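Long-range contacts in ureidoglycolate hydrolase (Arabidopsis thaliana, PDB 4PXB), which catalyses the manganese-dependent hydrolysis of (S)-ureidoglycolate to glyoxylate, ammonium and carbon dioxide, a step in plant purine breakdown: residues 68-73 with 133-138; 144-149 with 377-382. The protein carries 1 engineered substitution. All coordinates share one frame; numbering follows the deposited sequence.

Interaction 1 (68-73 with 133-138); sequences DAVGNI and LFTSAE. Engineered in segment 133-138: Ala-137 (natural residue Glu). With MN (manganese (II) ion), chain D; UGC ((2S)-(carbamoylamino)(hydroxy)ethanoic acid), chain E.
Thr-135 OG1 is gripped twice: it donates to the backbone carbonyl Val-70 O over 2.7 Å and is also hydrogen-bonded to Arg-51 NH2. Gly-71 suits the neighbouring position, since a CB on its backbone would run into OG1 and into the preceding carbonyl. Asn-72 uses both ends of its amide. Its OD1 accepts from Thr-135 N at 2.9 Å, an N-H...O angle of 156°, while its ND2 reaches the syn lone pair of Asp-68 OD2 at 2.8 Å, nearly in the amide plane, so the flip of the group is settled. A leucine in place of Asn-72 would probably leave the buried Thr-135 N without its acceptor and Asp-68 OD2 without this donor. The other oxygen, Asp-68 OD1, receives Val-70 N, which makes an Asx turn within the type I turn 68-71, and, from the opposite face of the carboxylate, Asn-72 N. This turn joins strands 64-67 and 73-77, and beyond it Ile-73 and Leu-133 form an antiparallel hydrogen-bonded pair, with Ile-73 N to Leu-133 O 2.9 Å and Leu-133 N to Ile-73 O 2.8 Å. Their branched side chains lie side by side, CB to CB 3.8 Å, against helix 45-60. Past the engineered Ala-137 (naturally Glu), Glu-138 OE2 binds manganese at 2.3 Å, together with Asp-103, His-402, the bound ureidoglycolate and a water.

Interaction 2 (144-149 with 377-382); sequences ISCLGS and YHDSLF. With UGC ((2S)-(carbamoylamino)(hydroxy)ethanoic acid), chain E.
Ser-149 carries its hydroxyl between the backbone N and the carbonyl carbon (chi1 57°), while Asp-379 turns its carboxylate away from its own carbonyl carbon (chi1 -68°), and these two settings bring the groups together where the two segments meet. Ser-149 OG donates to Asp-379 OD1 at 2.8 Å, using the anti lone pair of that oxygen. A water grips the same atom: it donates to Asp-379 OD1 at 2.6 Å and accepts from Ser-149 N at 2.9 Å. A short serine suits this place because it can bond the acid while the helix backbone stays close.

Cys-146, the N-cap residue of helix 147-152, fills the middle of the contact. Its CB touches Phe-382 CD2 at 3.7 Å, and its SG lies at the edge of the Phe-382 ring, 4.9 Å from the centroid and 77° off the normal; Tyr-377 is met more distantly and obliquely. Cysteine suits the place: a short side chain whose polarisable sulfur can sit among two rings, His-378 O and the carboxylate. Ser-145 CB touches Tyr-377 CE2 at 3.5 Å, approaching its ring obliquely. That tyrosine belongs to the substrate pocket: ureidoglycolate O4 lies over the centre of one ring face, 3.3 Å from Tyr-377 CD1, and accepts from Tyr-377 N. His-378, held through NE2 by Ser-374, meets the ureido end.

With a hydroxyl, a water and the amino end of helix 147-152 gathered near it, the buried carboxylate of Asp-379 is probably stabilised in its negative form.

Both contacts are buried, and they meet each other: Ala-137 O and Cys-146 N are 2.8 Å apart, a probable hydrogen bond, and Phe-134 packs on Asp-379. Helix 147-152 is shared: Asn-72 of interaction 1 touches it, while its start, with the residues just before it, forms one side of interaction 2. Their chemistry follows their place. Interaction 1 continues from the end of the pairing of strands 73-77 and 129-133 and is built mainly on backbone and amide hydrogen bonds, whereas interaction 2 joins the starts of two helices through a serine-acid pair, sulfur and aromatic rings. Each has one segment at the ligand: 133-138 supplies a manganese-binding carboxylate, 377-382 a ring and backbone groups.

Interaction 1 (68-73 with 133-138)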
loop_
_atom_site.group_PDB
_atom_site.type_symbol
_atom_site.label_atom_id
_atom_site.label_comp_id
_atom_site.label_asym_id
_atom_site.label_seq_id
_atom_site.Cartn_x
_atom_site.Cartn_y
_atom_site.Cartn_z
ATOM N N ASP A 68 9.327 -25.773 -19.413
ATOM C CA ASP A 68 9.673 -24.893 -20.525
ATOM C C ASP A 68 10.375 -23.632 -20.026
ATOM O O ASP A 68 10.688 -23.511 -18.834
ATOM C CB ASP A 68 8.469 -24.584 -21.432
ATOM C CG ASP A 68 7.389 -23.760 -20.737
ATOM O OD1 ASP A 68 7.664 -23.144 -19.685
ATOM O OD2 ASP A 68 6.256 -23.710 -21.267
ATOM N N ALA A 69 10.615 -22.696 -20.935
ATOM C CA ALA A 69 11.425 -21.520 -20.632
ATOM C C ALA A 69 10.856 -20.605 -19.538
ATOM O O ALA A 69 11.606 -19.848 -18.922
ATOM C CB ALA A 69 11.695 -20.725 -21.911
ATOM N N VAL A 70 9.544 -20.653 -19.298
ATOM C CA VAL A 70 8.954 -19.802 -18.250
ATOM C C VAL A 70 8.496 -20.601 -17.024
ATOM O O VAL A 70 7.958 -20.037 -16.068
ATOM C CB VAL A 70 7.770 -18.942 -18.773
ATOM C CG1 VAL A 70 8.251 -17.973 -19.852
ATOM C CG2 VAL A 70 6.648 -19.829 -19.297
ATOM N N GLY A 71 8.706 -21.909 -17.037
ATOM C CA GLY A 71 8.392 -22.692 -15.858
ATOM C C GLY A 71 7.053 -23.403 -15.874
ATOM O O GLY A 71 6.590 -23.864 -14.823
ATOM N N ASN A 72 6.415 -23.494 -17.039
ATOM C CA ASN A 72 5.318 -24.449 -17.174
ATOM C C ASN A 72 5.932 -25.830 -16.980
ATOM O O ASN A 72 7.011 -26.113 -17.512
ATOM C CB ASN A 72 4.651 -24.352 -18.547
ATOM C CG ASN A 72 3.910 -23.033 -18.761
ATOM O OD1 ASN A 72 3.177 -22.555 -17.885
ATOM N ND2 ASN A 72 4.091 -22.446 -19.939
ATOM N N ILE A 73 5.261 -26.673 -16.200
ATOM C CA ILE A 73 5.783 -27.975 -15.824
ATOM C C ILE A 73 4.904 -29.044 -16.445
ATOM O O ILE A 73 3.675 -28.975 -16.357
ATOM C CB ILE A 73 5.825 -28.118 -14.279
ATOM C CG1 ILE A 73 6.793 -27.084 -13.696
ATOM C CG2 ILE A 73 6.246 -29.517 -13.878
ATOM C CD1 ILE A 73 6.932 -27.111 -12.180
ATOM N N LEU A 133 1.352 -28.284 -14.991
ATOM C CA LEU A 133 1.330 -27.274 -13.946
ATOM C C LEU A 133 1.670 -25.957 -14.630
ATOM O O LEU A 133 2.836 -25.706 -14.984
ATOM C CB LEU A 133 2.359 -27.594 -12.858
ATOM C CG LEU A 133 2.648 -26.537 -11.791
ATOM C CD1 LEU A 133 1.366 -25.882 -11.274
ATOM C CD2 LEU A 133 3.390 -27.204 -10.641
ATOM N N PHE A 134 0.660 -25.121 -14.848
ATOM C CA PHE A 134 0.902 -23.818 -15.459
ATOM C C PHE A 134 1.734 -22.968 -14.526
ATOM O O PHE A 134 1.539 -23.008 -13.314
ATOM C CB PHE A 134 -0.417 -23.140 -15.806
ATOM C CG PHE A 134 -1.192 -23.881 -16.851
ATOM C CD1 PHE A 134 -0.950 -23.653 -18.197
ATOM C CD2 PHE A 134 -2.124 -24.840 -16.491
ATOM C CE1 PHE A 134 -1.651 -24.358 -19.177
ATOM C CE2 PHE A 134 -2.831 -25.543 -17.458
ATOM C CZ PHE A 134 -2.589 -25.301 -18.809
ATOM N N THR A 135 2.662 -22.194 -15.086
ATOM C CA THR A 135 3.646 -21.492 -14.269
ATOM C C THR A 135 2.987 -20.485 -13.331
ATOM O O THR A 135 3.486 -20.226 -12.238
ATOM C CB THR A 135 4.742 -20.810 -15.137
ATOM O OG1 THR A 135 5.887 -20.511 -14.328
ATOM C CG2 THR A 135 4.220 -19.523 -15.793
ATOM N N SER A 136 1.843 -19.949 -13.745
ATOM C CA SER A 136 1.089 -18.988 -12.935
ATOM C C SER A 136 -0.229 -18.691 -13.628
ATOM O O SER A 136 -0.260 -18.538 -14.854
ATOM C CB SER A 136 1.879 -17.676 -12.800
ATOM O OG SER A 136 1.052 -16.618 -12.335
ATOM N N ALA A 137 -1.317 -18.612 -12.867
ATOM C CA ALA A 137 -2.581 -18.147 -13.429
ATOM C C ALA A 137 -2.968 -16.776 -12.871
ATOM O O ALA A 137 -3.708 -16.025 -13.518
ATOM C CB ALA A 137 -3.694 -19.159 -13.185
ATOM N N GLU A 138 -2.457 -16.435 -11.688
ATOM C CA GLU A 138 -2.883 -15.206 -11.017
ATOM C C GLU A 138 -2.058 -13.998 -11.447
ATOM O O GLU A 138 -0.859 -14.122 -11.713
ATOM C CB GLU A 138 -2.797 -15.364 -9.503
ATOM C CG GLU A 138 -3.542 -16.582 -8.968
ATOM C CD GLU A 138 -5.060 -16.425 -9.018
ATOM O OE1 GLU A 138 -5.591 -15.514 -9.704
ATOM O OE2 GLU A 138 -5.735 -17.238 -8.358
HETATM MN MN MN D . -7.947 -17.713 -8.500
HETATM O O3 UGC E . -9.831 -13.953 -10.883
HETATM C C3 UGC E . -9.925 -15.122 -11.325
HETATM O O4 UGC E . -10.801 -15.428 -12.210
HETATM C C2 UGC E . -9.088 -16.198 -10.739
HETATM O O2 UGC E . -7.822 -15.889 -10.326
HETATM N N2 UGC E . -9.121 -17.397 -11.522
HETATM C C1 UGC E . -9.858 -18.313 -10.698
HETATM O O1 UGC E . -10.249 -17.878 -9.610
HETATM N N1 UGC E . -10.133 -19.660 -11.106
HETATM O O HOH W 1 -7.041 -18.625 -10.531
#

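Interaction 2 (144-149 with 377-382)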
loop_
_atom_site.group_PDB
_atom_site.type_symbol
_atom_site.label_atom_id
_atom_site.label_comp_id
_atom_site.label_asym_id
_atom_site.label_seq_id
_atom_site.Cartn_x
_atom_site.Cartn_y
_atom_site.Cartn_z
ATOM N N ILE A 144 -0.315 -9.668 -14.983
ATOM C CA ILE A 144 -0.681 -10.496 -16.135
ATOM C C ILE A 144 -1.251 -11.821 -15.652
ATOM O O ILE A 144 -0.553 -12.588 -14.984
ATOM C CB ILE A 144 0.543 -10.779 -17.028
ATOM C CG1 ILE A 144 1.164 -9.462 -17.503
ATOM C CG2 ILE A 144 0.160 -11.639 -18.242
ATOM C CD1 ILE A 144 2.541 -9.623 -18.115
ATOM N N SER A 145 -2.514 -12.089 -15.984
ATOM C CA SER A 145 -3.149 -13.352 -15.604
ATOM C C SER A 145 -2.745 -14.442 -16.588
ATOM O O SER A 145 -2.379 -14.136 -17.729
ATOM C CB SER A 145 -4.671 -13.199 -15.599
ATOM O OG SER A 145 -5.149 -12.876 -16.904
ATOM N N CYS A 146 -2.786 -15.700 -16.139
ATOM C CA CYS A 146 -2.531 -16.847 -17.011
ATOM C C CYS A 146 -1.272 -16.672 -17.846
ATOM O O CYS A 146 -1.282 -16.924 -19.049
ATOM C CB CYS A 146 -3.721 -17.086 -17.942
ATOM S SG CYS A 146 -5.233 -17.595 -17.072
ATOM N N LEU A 147 -0.196 -16.223 -17.211
ATOM C CA LEU A 147 1.021 -15.895 -17.937
ATOM C C LEU A 147 1.516 -17.101 -18.743
ATOM O O LEU A 147 1.888 -16.974 -19.917
ATOM C CB LEU A 147 2.086 -15.383 -16.962
ATOM C CG LEU A 147 3.387 -14.838 -17.565
ATOM C CD1 LEU A 147 3.908 -13.658 -16.746
ATOM C CD2 LEU A 147 4.450 -15.939 -17.648
ATOM N N GLY A 148 1.491 -18.271 -18.117
ATOM C CA GLY A 148 1.926 -19.496 -18.765
ATOM C C GLY A 148 1.076 -19.918 -19.955
ATOM O O GLY A 148 1.616 -20.191 -21.028
ATOM N N SER A 149 -0.241 -19.992 -19.783
ATOM C CA SER A 149 -1.094 -20.466 -20.869
ATOM C C SER A 149 -1.257 -19.434 -22.000
ATOM O O SER A 149 -1.485 -19.798 -23.156
ATOM C CB SER A 149 -2.460 -20.922 -20.340
ATOM O OG SER A 149 -3.099 -19.868 -19.633
ATOM N N TYR A 377 -11.995 -16.765 -14.678
ATOM C CA TYR A 377 -11.215 -17.187 -15.839
ATOM C C TYR A 377 -10.228 -18.248 -15.378
ATOM O O TYR A 377 -10.010 -18.420 -14.170
ATOM C CB TYR A 377 -10.506 -15.987 -16.519
ATOM C CG TYR A 377 -9.615 -15.179 -15.597
ATOM C CD1 TYR A 377 -10.034 -13.951 -15.093
ATOM C CD2 TYR A 377 -8.346 -15.635 -15.245
ATOM C CE1 TYR A 377 -9.213 -13.202 -14.258
ATOM C CE2 TYR A 377 -7.522 -14.896 -14.404
ATOM C CZ TYR A 377 -7.965 -13.684 -13.916
ATOM O OH TYR A 377 -7.157 -12.948 -13.079
ATOM N N HIS A 378 -9.660 -18.982 -16.326
ATOM C CA HIS A 378 -8.803 -20.123 -16.015
ATOM C C HIS A 378 -7.836 -20.296 -17.154
ATOM O O HIS A 378 -8.049 -19.750 -18.237
ATOM C CB HIS A 378 -9.629 -21.412 -15.933
ATOM C CG HIS A 378 -10.710 -21.376 -14.902
ATOM N ND1 HIS A 378 -10.479 -21.609 -13.565
ATOM C CD2 HIS A 378 -12.041 -21.143 -15.024
ATOM C CE1 HIS A 378 -11.614 -21.516 -12.903
ATOM N NE2 HIS A 378 -12.583 -21.237 -13.762
ATOM N N ASP A 379 -6.796 -21.091 -16.937
ATOM C CA ASP A 379 -5.877 -21.417 -18.015
ATOM C C ASP A 379 -6.616 -22.068 -19.196
ATOM O O ASP A 379 -6.201 -21.932 -20.359
ATOM C CB ASP A 379 -4.748 -22.308 -17.485
ATOM C CG ASP A 379 -3.830 -21.564 -16.522
ATOM O OD1 ASP A 379 -3.159 -20.596 -16.967
ATOM O OD2 ASP A 379 -3.776 -21.935 -15.323
ATOM N N SER A 380 -7.725 -22.742 -18.889
ATOM C CA SER A 380 -8.585 -23.344 -19.909
ATOM C C SER A 380 -9.010 -22.316 -20.944
ATOM O O SER A 380 -9.196 -22.647 -22.116
ATOM C CB SER A 380 -9.841 -23.931 -19.263
ATOM O OG SER A 380 -9.514 -25.056 -18.465
ATOM N N LEU A 381 -9.188 -21.072 -20.507
ATOM C CA LEU A 381 -9.589 -20.006 -21.427
ATOM C C LEU A 381 -8.589 -19.876 -22.573
ATOM O O LEU A 381 -8.973 -19.725 -23.736
ATOM C CB LEU A 381 -9.722 -18.675 -20.684
ATOM C CG LEU A 381 -10.073 -17.441 -21.519
ATOM C CD1 LEU A 381 -11.442 -17.608 -22.140
ATOM C CD2 LEU A 381 -10.038 -16.196 -20.625
ATOM N N PHE A 382 -7.303 -19.971 -22.256
ATOM C CA PHE A 382 -6.282 -19.838 -23.289
ATOM C C PHE A 382 -5.876 -21.146 -23.957
ATOM O O PHE A 382 -5.544 -21.151 -25.155
ATOM C CB PHE A 382 -5.099 -19.037 -22.754
ATOM C CG PHE A 382 -5.512 -17.694 -22.255
ATOM C CD1 PHE A 382 -5.695 -16.649 -23.140
ATOM C CD2 PHE A 382 -5.810 -17.501 -20.916
ATOM C CE1 PHE A 382 -6.116 -15.419 -22.699
ATOM C CE2 PHE A 382 -6.241 -16.270 -20.465
ATOM C CZ PHE A 382 -6.394 -15.226 -21.357
HETATM O O3 UGC E . -9.831 -13.953 -10.883
HETATM C C3 UGC E . -9.925 -15.122 -11.325
HETATM O O4 UGC E . -10.801 -15.428 -12.210
HETATM C C2 UGC E . -9.088 -16.198 -10.739
HETATM O O2 UGC E . -7.822 -15.889 -10.326
HETATM N N2 UGC E . -9.121 -17.397 -11.522
HETATM C C1 UGC E . -9.858 -18.313 -10.698
HETATM O O1 UGC E . -10.249 -17.878 -9.610
HETATM N N1 UGC E . -10.133 -19.660 -11.106
HETATM O O HOH W 2 -0.717 -19.761 -16.955
#